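Local coordinates for De novo designed switch protein caging a hemagglutinin binder (sCageHA267_1S) (Synthetic construct, PDB 7CBC) that forms a de novo designed six-helix bundle switch that cages a hemagglutinin-binding segment, probably releasing it when the bundle opens in a biosensor, at residues A[25-30]-A[265-270]; A[38-43]-A[132-137]; A[43-48]-A[246-251]; A[76-81]-A[114-119]. All blocks are in the same frame, centred on the assembly; numbering follows the deposited sequence.

Contact 1. Residues A[25-30]-A[265-270]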
loop_
_atom_site.group_PDB
_atom_site.type_symbol
_atom_site.label_atom_id
_atom_site.label_comp_id
_atom_site.label_asym_id
_atom_site.label_seq_id
_atom_site.Cartn_x
_atom_site.Cartn_y
_atom_site.Cartn_z
ATOM N N ALA A 25 -1.474 -1.647 7.256
ATOM C CA ALA A 25 -0.676 -0.934 8.253
ATOM C C ALA A 25 -0.266 0.460 7.771
ATOM O O ALA A 25 -0.318 1.431 8.533
ATOM C CB ALA A 25 0.559 -1.756 8.600
ATOM N N LEU A 26 0.195 0.563 6.519
ATOM C CA LEU A 26 0.571 1.852 5.954
ATOM C C LEU A 26 -0.622 2.791 5.875
ATOM O O LEU A 26 -0.493 3.996 6.120
ATOM C CB LEU A 26 1.185 1.659 4.577
ATOM C CG LEU A 26 2.555 0.983 4.632
ATOM C CD1 LEU A 26 3.130 0.818 3.231
ATOM C CD2 LEU A 26 3.488 1.794 5.506
ATOM N N LEU A 27 -1.795 2.254 5.537
ATOM C CA LEU A 27 -3.018 3.043 5.588
ATOM C C LEU A 27 -3.300 3.533 7.005
ATOM O O LEU A 27 -3.628 4.706 7.212
ATOM C CB LEU A 27 -4.188 2.214 5.069
ATOM C CG LEU A 27 -5.484 3.004 4.990
ATOM C CD1 LEU A 27 -5.360 4.020 3.872
ATOM C CD2 LEU A 27 -6.657 2.075 4.755
ATOM N N GLU A 28 -3.196 2.639 7.992
ATOM C CA GLU A 28 -3.401 3.026 9.382
ATOM C C GLU A 28 -2.466 4.169 9.769
ATOM O O GLU A 28 -2.908 5.193 10.295
ATOM C CB GLU A 28 -3.189 1.823 10.298
ATOM C CG GLU A 28 -3.720 2.001 11.724
ATOM C CD GLU A 28 -2.738 2.719 12.666
ATOM O OE1 GLU A 28 -1.514 2.716 12.390
ATOM O OE2 GLU A 28 -3.199 3.291 13.685
ATOM N N ALA A 29 -1.167 4.004 9.505
ATOM C CA ALA A 29 -0.191 5.026 9.851
ATOM C C ALA A 29 -0.488 6.341 9.157
ATOM O O ALA A 29 -0.246 7.410 9.726
ATOM C CB ALA A 29 1.212 4.551 9.485
HETATM N N MSE A 30 -0.998 6.284 7.930
HETATM C CA MSE A 30 -1.367 7.483 7.195
HETATM C C MSE A 30 -2.605 8.110 7.830
HETATM O O MSE A 30 -2.739 9.333 7.877
HETATM C CB MSE A 30 -1.611 7.155 5.707
HETATM C CG MSE A 30 -1.986 8.375 4.855
HETATM SE SE MSE A 30 -2.777 7.873 3.131
HETATM C CE MSE A 30 -4.582 7.446 3.743
ATOM N N ASP A 265 -12.743 5.089 1.922
ATOM C CA ASP A 265 -12.709 4.660 0.526
ATOM C C ASP A 265 -11.565 3.686 0.266
ATOM O O ASP A 265 -11.713 2.757 -0.540
ATOM C CB ASP A 265 -12.591 5.864 -0.397
ATOM C CG ASP A 265 -13.893 6.641 -0.523
ATOM O OD1 ASP A 265 -14.874 6.341 0.204
ATOM O OD2 ASP A 265 -13.927 7.552 -1.376
ATOM N N ALA A 266 -10.436 3.858 0.958
ATOM C CA ALA A 266 -9.305 2.963 0.769
ATOM C C ALA A 266 -9.475 1.652 1.544
ATOM O O ALA A 266 -9.090 0.590 1.045
ATOM C CB ALA A 266 -8.012 3.665 1.172
ATOM N N GLU A 267 -10.051 1.711 2.754
ATOM C CA GLU A 267 -10.291 0.508 3.551
ATOM C C GLU A 267 -11.183 -0.476 2.807
ATOM O O GLU A 267 -11.010 -1.694 2.916
ATOM C CB GLU A 267 -10.932 0.881 4.897
ATOM C CG GLU A 267 -9.952 1.236 6.027
ATOM C CD GLU A 267 -10.608 2.014 7.174
ATOM O OE1 GLU A 267 -9.965 2.186 8.241
ATOM O OE2 GLU A 267 -11.767 2.464 7.004
ATOM N N ARG A 268 -12.132 0.037 2.022
ATOM C CA ARG A 268 -13.117 -0.830 1.388
ATOM C C ARG A 268 -12.522 -1.646 0.239
ATOM O O ARG A 268 -13.029 -2.732 -0.069
ATOM C CB ARG A 268 -14.302 0.005 0.914
ATOM C CG ARG A 268 -15.229 0.434 2.042
ATOM C CD ARG A 268 -16.600 0.822 1.518
ATOM N NE ARG A 268 -16.570 2.133 0.883
ATOM C CZ ARG A 268 -16.451 2.332 -0.426
ATOM N NH1 ARG A 268 -16.360 1.293 -1.243
ATOM N NH2 ARG A 268 -16.431 3.573 -0.913
ATOM N N GLY A 269 -11.461 -1.157 -0.399
ATOM C CA GLY A 269 -10.763 -1.941 -1.402
ATOM C C GLY A 269 -9.713 -2.815 -0.748
ATOM O O GLY A 269 -10.050 -3.728 0.009
ATOM N N GLY A 270 -8.443 -2.552 -1.045
ATOM C CA GLY A 270 -7.309 -3.041 -0.278
ATOM C C GLY A 270 -7.159 -4.533 -0.018
ATOM O O GLY A 270 -6.504 -4.918 0.955
#
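Leu27 is the one residue of 25-30 that makes close contact with 265-270, and it does so through both of its methyl groups. CD1 packs against the methyl of Ala266, with 3.8 Å between Leu27 CD1 and Ala266 CB. CD2, the branch that continues the chain outward from CB, touches the aliphatic part of Glu267, where Leu27 CD2 lies 3.6 Å from Glu267 CG. The leucine carries its CG anti to the backbone N (chi1 -176°), which swings the isobutyl end across to the facing helix. This is the tight part: Leu27 is buried, and the Ala266 methyl points at it; the CA atoms of Leu27 and Ala266, 7.9 Å apart, are the nearest across the contact.

The other margin is looser and polar. Glu267 runs nearly perpendicular to the leucine side chain and is extended beyond CG, so the part near Leu27 is methylene while the carboxylate continues past Leu27 on the exposed side. Glu28, on the same margin of its helix, turns its end away and pairs with Arg32. The total of 118 Å² buried, with neither hydrogen bond nor salt bridge across, marks a small apolar contact.

Residues 265-268 lie near the C-terminal end of helix 245-268, after which the chain leaves the bundle through Gly269 and Gly270 toward the small C-terminal helices, probably the caged binder. Helix 3-46 runs antiparallel to this closing helix; its Leu27 and Met30 also pack on helix 195-239, while Leu26 and Ala29 face helix 50-93.

Contact 2. Residues A[38-43]-A[132-137]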
loop_
_atom_site.group_PDB
_atom_site.type_symbol
_atom_site.label_atom_id
_atom_site.label_comp_id
_atom_site.label_asym_id
_atom_site.label_seq_id
_atom_site.Cartn_x
_atom_site.Cartn_y
_atom_site.Cartn_z
ATOM N N LEU A 38 -4.482 17.371 11.310
ATOM C CA LEU A 38 -5.706 18.124 11.552
ATOM C C LEU A 38 -5.689 18.747 12.938
ATOM O O LEU A 38 -6.035 19.924 13.103
ATOM C CB LEU A 38 -6.928 17.229 11.372
ATOM C CG LEU A 38 -7.138 16.784 9.921
ATOM C CD1 LEU A 38 -8.487 16.113 9.773
ATOM C CD2 LEU A 38 -7.004 17.965 8.956
ATOM N N GLU A 39 -5.267 17.976 13.941
ATOM C CA GLU A 39 -5.159 18.496 15.297
ATOM C C GLU A 39 -4.192 19.669 15.370
ATOM O O GLU A 39 -4.448 20.651 16.075
ATOM C CB GLU A 39 -4.715 17.386 16.243
ATOM C CG GLU A 39 -5.769 16.331 16.480
ATOM C CD GLU A 39 -6.492 16.553 17.785
ATOM O OE1 GLU A 39 -5.872 17.120 18.713
ATOM O OE2 GLU A 39 -7.679 16.170 17.882
ATOM N N LEU A 40 -3.069 19.582 14.658
ATOM C CA LEU A 40 -2.098 20.668 14.691
ATOM C C LEU A 40 -2.660 21.934 14.054
ATOM O O LEU A 40 -2.465 23.046 14.572
ATOM C CB LEU A 40 -0.816 20.230 13.991
ATOM C CG LEU A 40 0.226 21.338 13.877
ATOM C CD1 LEU A 40 0.553 21.917 15.261
ATOM C CD2 LEU A 40 1.479 20.847 13.154
ATOM N N VAL A 41 -3.355 21.792 12.923
ATOM C CA VAL A 41 -3.996 22.952 12.315
ATOM C C VAL A 41 -4.978 23.581 13.290
ATOM O O VAL A 41 -5.036 24.810 13.433
ATOM C CB VAL A 41 -4.691 22.554 11.003
ATOM C CG1 VAL A 41 -5.530 23.707 10.499
ATOM C CG2 VAL A 41 -3.663 22.164 9.981
ATOM N N TYR A 42 -5.753 22.747 13.990
ATOM C CA TYR A 42 -6.783 23.261 14.882
ATOM C C TYR A 42 -6.172 24.075 16.015
ATOM O O TYR A 42 -6.730 25.101 16.425
ATOM C CB TYR A 42 -7.628 22.107 15.428
ATOM C CG TYR A 42 -8.867 22.557 16.179
ATOM C CD1 TYR A 42 -10.122 22.526 15.577
ATOM C CD2 TYR A 42 -8.784 23.012 17.487
ATOM C CE1 TYR A 42 -11.261 22.943 16.262
ATOM C CE2 TYR A 42 -9.907 23.437 18.167
ATOM C CZ TYR A 42 -11.145 23.391 17.563
ATOM O OH TYR A 42 -12.260 23.811 18.265
ATOM N N LEU A 43 -5.020 23.642 16.528
ATOM C CA LEU A 43 -4.384 24.370 17.613
ATOM C C LEU A 43 -3.697 25.635 17.125
ATOM O O LEU A 43 -3.621 26.618 17.870
ATOM C CB LEU A 43 -3.386 23.469 18.336
ATOM C CG LEU A 43 -3.756 23.244 19.808
ATOM C CD1 LEU A 43 -2.634 22.526 20.530
ATOM C CD2 LEU A 43 -4.109 24.566 20.515
ATOM N N LEU A 132 6.678 18.548 5.516
ATOM C CA LEU A 132 6.186 19.727 4.820
ATOM C C LEU A 132 4.981 20.319 5.527
ATOM O O LEU A 132 4.888 21.541 5.690
ATOM C CB LEU A 132 5.822 19.371 3.380
ATOM C CG LEU A 132 5.179 20.520 2.611
ATOM C CD1 LEU A 132 6.268 21.413 2.068
ATOM C CD2 LEU A 132 4.322 19.988 1.485
ATOM N N ASN A 133 4.044 19.473 5.958
ATOM C CA ASN A 133 2.828 20.008 6.559
ATOM C C ASN A 133 3.099 20.627 7.925
ATOM O O ASN A 133 2.418 21.583 8.318
ATOM C CB ASN A 133 1.770 18.915 6.654
ATOM C CG ASN A 133 1.210 18.537 5.297
ATOM O OD1 ASN A 133 1.162 19.363 4.385
ATOM N ND2 ASN A 133 0.817 17.271 5.142
ATOM N N ILE A 134 4.085 20.110 8.657
ATOM C CA ILE A 134 4.426 20.704 9.944
ATOM C C ILE A 134 5.129 22.040 9.738
ATOM O O ILE A 134 4.814 23.040 10.397
ATOM C CB ILE A 134 5.295 19.736 10.756
ATOM C CG1 ILE A 134 4.583 18.399 10.902
ATOM C CG2 ILE A 134 5.603 20.335 12.113
ATOM C CD1 ILE A 134 5.398 17.355 11.626
ATOM N N ARG A 135 6.112 22.064 8.836
ATOM C CA ARG A 135 6.847 23.286 8.552
ATOM C C ARG A 135 5.905 24.380 8.072
ATOM O O ARG A 135 6.067 25.556 8.431
ATOM C CB ARG A 135 7.932 22.998 7.511
ATOM C CG ARG A 135 9.033 24.044 7.449
ATOM C CD ARG A 135 9.965 23.848 6.253
ATOM N NE ARG A 135 10.285 22.447 5.969
ATOM C CZ ARG A 135 10.141 21.878 4.770
ATOM N NH1 ARG A 135 9.679 22.592 3.747
ATOM N NH2 ARG A 135 10.454 20.596 4.589
ATOM N N ALA A 136 4.904 24.002 7.272
ATOM C CA ALA A 136 3.931 24.966 6.774
ATOM C C ALA A 136 3.166 25.622 7.917
ATOM O O ALA A 136 3.020 26.850 7.953
ATOM C CB ALA A 136 2.966 24.285 5.800
ATOM N N VAL A 137 2.659 24.821 8.856
ATOM C CA VAL A 137 1.957 25.381 10.008
ATOM C C VAL A 137 2.897 26.268 10.818
ATOM O O VAL A 137 2.558 27.406 11.181
ATOM C CB VAL A 137 1.361 24.254 10.872
ATOM C CG1 VAL A 137 1.031 24.773 12.265
ATOM C CG2 VAL A 137 0.129 23.669 10.206
#
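Leu40 and Val137 overlap flank to flank, their side chains running past one another in opposite directions from neighbouring helices. The closest pair is Leu40 CG and Val137 CG1 at 3.9 Å, and this valine methyl nestles against the fork of the leucine: Leu40 CD1 and CD2 lie 4.2 and 4.1 Å from it. CG1 reaches that place because it stands anti to the backbone N of Val137 (chi1 162°). The second valine branch, CG2, serves a different partner, meeting Val41 CG2 at 4.1 Å, where the two valines meet at an oblique angle. Val137 is thus touched on both branches by successive residues of 38-43.

Leu40 has its own CG anti to the backbone N (chi1 175°), and its CD2 extends farthest along the chain, to within 4.3 Å of Ile134 CG2, one turn before Val137. Its replacement by an alanine would probably leave Val137 CG1 and Ile134 CG2 without their shared apolar neighbour and open a gap between the helices.

The axes of the short segments are 10.6 Å apart and only 2° from parallel, a side-by-side arrangement in which four buried aliphatic side chains fill the interface with 170 Å² of hidden surface.

Helix 3-46 and helix 99-142 run in the same direction here, as first and third helices of a bundle. On one flank helix 50-93 closes the seam, with Val60 on Leu40 and Lys61 on Ile134; on another, helix 195-239 packs on Val41, and Asn133 ND2 donates a hydrogen bond to Gln229 OE1 of that helix.

Contact 3. Residues A[43-48]-A[246-251]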
loop_
_atom_site.group_PDB
_atom_site.type_symbol
_atom_site.label_atom_id
_atom_site.label_comp_id
_atom_site.label_asym_id
_atom_site.label_seq_id
_atom_site.Cartn_x
_atom_site.Cartn_y
_atom_site.Cartn_z
ATOM N N LEU A 43 -5.020 23.642 16.528
ATOM C CA LEU A 43 -4.384 24.370 17.613
ATOM C C LEU A 43 -3.697 25.635 17.125
ATOM O O LEU A 43 -3.621 26.618 17.870
ATOM C CB LEU A 43 -3.386 23.469 18.336
ATOM C CG LEU A 43 -3.756 23.244 19.808
ATOM C CD1 LEU A 43 -2.634 22.526 20.530
ATOM C CD2 LEU A 43 -4.109 24.566 20.515
ATOM N N ALA A 44 -3.200 25.631 15.888
ATOM C CA ALA A 44 -2.593 26.826 15.314
ATOM C C ALA A 44 -3.597 27.955 15.126
ATOM O O ALA A 44 -3.189 29.113 15.019
ATOM C CB ALA A 44 -1.941 26.489 13.973
ATOM N N VAL A 45 -4.892 27.636 15.053
ATOM C CA VAL A 45 -5.924 28.667 15.014
ATOM C C VAL A 45 -6.011 29.380 16.360
ATOM O O VAL A 45 -6.199 30.602 16.424
ATOM C CB VAL A 45 -7.273 28.040 14.609
ATOM C CG1 VAL A 45 -8.410 29.013 14.812
ATOM C CG2 VAL A 45 -7.231 27.567 13.162
ATOM N N GLU A 46 -5.835 28.633 17.453
ATOM C CA GLU A 46 -5.967 29.176 18.803
ATOM C C GLU A 46 -4.688 29.866 19.282
ATOM O O GLU A 46 -4.682 31.071 19.565
ATOM C CB GLU A 46 -6.341 28.047 19.763
ATOM C CG GLU A 46 -7.808 27.991 20.118
ATOM C CD GLU A 46 -8.026 27.327 21.455
ATOM O OE1 GLU A 46 -8.217 28.060 22.456
ATOM O OE2 GLU A 46 -7.977 26.075 21.505
ATOM N N LEU A 47 -3.593 29.111 19.366
ATOM C CA LEU A 47 -2.413 29.536 20.115
ATOM C C LEU A 47 -1.694 30.712 19.455
ATOM O O LEU A 47 -1.565 30.785 18.232
ATOM C CB LEU A 47 -1.441 28.358 20.285
ATOM N N THR A 48 -1.220 31.637 20.292
ATOM C CA THR A 48 -0.356 32.744 19.908
ATOM C C THR A 48 0.924 32.805 20.739
ATOM O O THR A 48 1.921 33.354 20.265
ATOM C CB THR A 48 -1.099 34.081 20.054
ATOM O OG1 THR A 48 -0.308 35.120 19.472
ATOM C CG2 THR A 48 -1.363 34.393 21.508
ATOM N N ASP A 246 -14.295 30.621 14.867
ATOM C CA ASP A 246 -15.344 29.623 15.071
ATOM C C ASP A 246 -15.752 28.988 13.752
ATOM O O ASP A 246 -16.160 27.820 13.719
ATOM C CB ASP A 246 -16.568 30.238 15.764
ATOM C CG ASP A 246 -16.291 30.633 17.204
ATOM O OD1 ASP A 246 -16.779 31.702 17.636
ATOM O OD2 ASP A 246 -15.590 29.870 17.909
ATOM N N GLU A 247 -15.638 29.742 12.660
ATOM C CA GLU A 247 -15.846 29.187 11.333
ATOM C C GLU A 247 -14.619 28.423 10.852
ATOM O O GLU A 247 -14.759 27.431 10.129
ATOM C CB GLU A 247 -16.208 30.309 10.357
ATOM C CG GLU A 247 -17.006 29.859 9.148
ATOM C CD GLU A 247 -18.439 29.478 9.495
ATOM O OE1 GLU A 247 -18.941 28.472 8.946
ATOM O OE2 GLU A 247 -19.067 30.184 10.311
ATOM N N ALA A 248 -13.417 28.854 11.249
ATOM C CA ALA A 248 -12.223 28.075 10.938
ATOM C C ALA A 248 -12.277 26.704 11.601
ATOM O O ALA A 248 -11.869 25.702 11.004
ATOM C CB ALA A 248 -10.965 28.828 11.369
ATOM N N ARG A 249 -12.792 26.635 12.834
ATOM C CA ARG A 249 -12.862 25.356 13.535
ATOM C C ARG A 249 -13.823 24.388 12.854
ATOM O O ARG A 249 -13.618 23.172 12.918
ATOM C CB ARG A 249 -13.273 25.569 14.992
ATOM C CG ARG A 249 -12.366 26.512 15.769
ATOM C CD ARG A 249 -13.139 27.198 16.902
ATOM N NE ARG A 249 -12.619 28.525 17.222
ATOM C CZ ARG A 249 -11.680 28.761 18.132
ATOM N NH1 ARG A 249 -11.150 27.751 18.811
ATOM N NH2 ARG A 249 -11.270 30.005 18.362
ATOM N N LYS A 250 -14.867 24.896 12.197
ATOM C CA LYS A 250 -15.808 24.016 11.520
ATOM C C LYS A 250 -15.363 23.625 10.111
ATOM O O LYS A 250 -15.799 22.582 9.611
ATOM C CB LYS A 250 -17.199 24.657 11.473
ATOM C CG LYS A 250 -18.257 23.842 12.212
ATOM C CD LYS A 250 -19.661 24.386 12.000
ATOM C CE LYS A 250 -20.710 23.432 12.567
ATOM N NZ LYS A 250 -20.480 23.119 14.012
ATOM N N ALA A 251 -14.518 24.431 9.460
ATOM C CA ALA A 251 -13.856 23.960 8.245
ATOM C C ALA A 251 -12.909 22.807 8.551
ATOM O O ALA A 251 -12.667 21.951 7.692
ATOM C CB ALA A 251 -13.098 25.104 7.571
#
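The apolar part of the contact is a single pair of side chains, Val45 against Ala248. Val45 holds CG1 anti to its backbone N (chi1 169°), and this methyl meets the alanine methyl at 4.3 Å between Val45 CG1 and Ala248 CB. The same two residues have the nearest backbones, 7.5 Å from CA to CA, and Leu242, in the turn leading into helix 245-268, touches both.

Next to this pair lies a contact between aliphatic carbon and guanidinium. Glu46 and Arg249 cross at about a right angle. Arg249, extended from CG to NE, brings NH1 to 3.6 Å from Glu46 CG, which is obliquely placed relative to the guanidinium plane.

These residues belong to the C-terminal part of helix 3-46 and the first turns of helix 245-268, the opening and closing helices of a six-helix bundle, which run antiparallel and meet here near one end of it.

Charge comes third. The opposite charges of Glu46 and Arg249 attract only at a distance, 4.5 Å from Glu46 OE2 to Arg249 NH1, beyond a salt bridge, with the flat groups turned 55° apart. A closer charge lies on the arginine's own helix: Asp246 OD2 is 3.3 Å from Arg249 NE, well out of the guanidinium plane, so this pairing is electrostatic and no N-H points at the oxygen. The CB of the arginine is packed by the ring of Tyr42.

Contact 4. Residues A[76-81]-A[114-119]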
loop_
_atom_site.group_PDB
_atom_site.type_symbol
_atom_site.label_atom_id
_atom_site.label_comp_id
_atom_site.label_asym_id
_atom_site.label_seq_id
_atom_site.Cartn_x
_atom_site.Cartn_y
_atom_site.Cartn_z
ATOM N N ASP A 76 10.075 -3.493 7.165
ATOM C CA ASP A 76 11.216 -4.372 7.388
ATOM C C ASP A 76 10.778 -5.696 7.982
ATOM O O ASP A 76 11.385 -6.732 7.700
ATOM C CB ASP A 76 12.226 -3.680 8.307
ATOM C CG ASP A 76 13.346 -4.608 8.754
ATOM O OD1 ASP A 76 14.265 -4.862 7.936
ATOM O OD2 ASP A 76 13.303 -5.076 9.922
ATOM N N ASP A 77 9.736 -5.681 8.813
ATOM C CA ASP A 77 9.160 -6.930 9.277
ATOM C C ASP A 77 8.574 -7.725 8.116
ATOM O O ASP A 77 8.686 -8.953 8.078
ATOM C CB ASP A 77 8.093 -6.651 10.330
ATOM C CG ASP A 77 8.678 -6.436 11.704
ATOM O OD1 ASP A 77 9.922 -6.364 11.819
ATOM O OD2 ASP A 77 7.888 -6.330 12.667
ATOM N N ALA A 78 7.940 -7.034 7.163
ATOM C CA ALA A 78 7.397 -7.685 5.980
ATOM C C ALA A 78 8.498 -8.210 5.069
ATOM O O ALA A 78 8.321 -9.253 4.426
ATOM C CB ALA A 78 6.495 -6.712 5.215
ATOM N N ALA A 79 9.631 -7.503 4.985
ATOM C CA ALA A 79 10.761 -8.035 4.225
ATOM C C ALA A 79 11.273 -9.348 4.818
ATOM O O ALA A 79 11.537 -10.308 4.080
ATOM C CB ALA A 79 11.881 -7.006 4.158
ATOM N N LYS A 80 11.412 -9.418 6.147
ATOM C CA LYS A 80 11.945 -10.631 6.768
ATOM C C LYS A 80 10.997 -11.807 6.583
ATOM O O LYS A 80 11.437 -12.939 6.330
ATOM C CB LYS A 80 12.209 -10.395 8.257
ATOM C CG LYS A 80 13.363 -9.435 8.569
ATOM C CD LYS A 80 13.160 -8.750 9.926
ATOM C CE LYS A 80 14.398 -8.858 10.800
ATOM N NZ LYS A 80 15.575 -8.280 10.102
ATOM N N GLU A 81 9.691 -11.564 6.717
ATOM C CA GLU A 81 8.730 -12.632 6.483
ATOM C C GLU A 81 8.632 -12.977 5.005
ATOM O O GLU A 81 8.349 -14.133 4.662
ATOM C CB GLU A 81 7.359 -12.249 7.037
ATOM C CG GLU A 81 6.336 -13.367 6.908
ATOM C CD GLU A 81 5.006 -13.019 7.517
ATOM O OE1 GLU A 81 4.802 -11.842 7.861
ATOM O OE2 GLU A 81 4.164 -13.924 7.661
ATOM N N LEU A 114 10.352 -5.862 -5.662
ATOM C CA LEU A 114 9.792 -4.624 -6.208
ATOM C C LEU A 114 8.685 -4.085 -5.315
ATOM O O LEU A 114 8.633 -2.881 -5.020
ATOM C CB LEU A 114 9.238 -4.856 -7.612
ATOM C CG LEU A 114 10.170 -5.151 -8.777
ATOM C CD1 LEU A 114 9.322 -5.269 -10.035
ATOM C CD2 LEU A 114 11.218 -4.055 -8.916
ATOM N N ASN A 115 7.770 -4.964 -4.896
ATOM C CA ASN A 115 6.653 -4.520 -4.071
ATOM C C ASN A 115 7.142 -3.859 -2.788
ATOM O O ASN A 115 6.604 -2.831 -2.372
ATOM C CB ASN A 115 5.730 -5.702 -3.769
ATOM C CG ASN A 115 5.070 -6.243 -5.020
ATOM O OD1 ASN A 115 4.802 -5.502 -5.966
ATOM N ND2 ASN A 115 4.815 -7.539 -5.037
ATOM N N LEU A 116 8.187 -4.413 -2.169
ATOM C CA LEU A 116 8.715 -3.840 -0.932
ATOM C C LEU A 116 9.366 -2.483 -1.176
ATOM O O LEU A 116 9.089 -1.516 -0.457
ATOM C CB LEU A 116 9.703 -4.818 -0.296
ATOM C CG LEU A 116 8.994 -6.074 0.200
ATOM C CD1 LEU A 116 9.959 -7.055 0.846
ATOM C CD2 LEU A 116 7.909 -5.678 1.171
ATOM N N ARG A 117 10.213 -2.377 -2.204
ATOM C CA ARG A 117 10.797 -1.079 -2.539
ATOM C C ARG A 117 9.730 -0.040 -2.863
ATOM O O ARG A 117 9.895 1.146 -2.544
ATOM C CB ARG A 117 11.778 -1.234 -3.703
ATOM C CG ARG A 117 13.009 -2.023 -3.298
ATOM C CD ARG A 117 13.792 -2.590 -4.478
ATOM N NE ARG A 117 15.062 -3.145 -4.016
ATOM C CZ ARG A 117 16.153 -2.409 -3.826
ATOM N NH1 ARG A 117 16.115 -1.103 -4.073
ATOM N NH2 ARG A 117 17.275 -2.969 -3.385
ATOM N N ALA A 118 8.629 -0.464 -3.486
ATOM C CA ALA A 118 7.533 0.456 -3.766
ATOM C C ALA A 118 6.821 0.865 -2.481
ATOM O O ALA A 118 6.443 2.029 -2.319
ATOM C CB ALA A 118 6.561 -0.180 -4.763
ATOM N N ALA A 119 6.643 -0.074 -1.547
ATOM C CA ALA A 119 6.076 0.277 -0.246
ATOM C C ALA A 119 6.951 1.288 0.495
ATOM O O ALA A 119 6.434 2.219 1.128
ATOM C CB ALA A 119 5.890 -0.991 0.587
#
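Leu116 dominates this contact, burying 53 Å² against two consecutive alanines, Ala79 and Ala78. Its CG lies anti to the carbonyl carbon (chi1 -68°), and CD1 continues the extended line of the chain (chi2 near 180°), so that CD1 is the methyl sent farthest toward helix 50-93. There it meets backbone as well as side chain: Leu116 CD1 is 3.6 Å from Ala79 CA and 3.8 Å from Ala79 CB.

Ala79, with 25 Å² covered, therefore receives the leucine tip on its alpha carbon and the flank of its methyl. The small size of Ala79 is consistent with so close an approach; its CA and that of Leu116 are the nearest pair, 7.0 Å apart.

Ala78 contributes 17 Å² and takes the other branch. Its methyl points at the leucine but stands farther off, with 4.4 Å between Ala78 CB and Leu116 CD2, a looser touch than the one at Ala79. The two methyls of Leu116 are thus shared between neighbouring alanines, a side chain of one helix set on small residues of the next. The interface is wholly apolar; the charged side chains of Asp76 and Lys80 start off away from helix 99-142.

Helices 50-93 and 99-142 are joined by a short loop into an antiparallel hairpin, and this contact lies well along it. Helix 3-46 packs on Ala78 through Leu18 and Leu22, while helices 146-190 and 195-239 enclose other faces of helix 99-142 at Leu114, Asn115 and Ala118.

In the fold
Helix 3-46 is common to contacts 1, 2 and 3, and contacts 1 and 3 join it to helix 245-268 at two levels, their centres 28 Å apart. Contact 3 lies at the bundle end and contact 1 where the closing helix leaves the bundle. Contacts 2 and 3 are neighbours, centres 11 Å apart, sharing Leu43; Val137 CG1 of contact 2 lies 3.8 Å from Ala44 CB of contact 3. Contact 4, on the hairpin 50-93/99-142, touches contact 1 through Leu26 CD1 and Ala119 O at 4.2 Å, whereas contact 3 is about 40 Å away, centre to centre. Contacts 1 and 3 are two of the places where helix 3-46 meets helix 245-268.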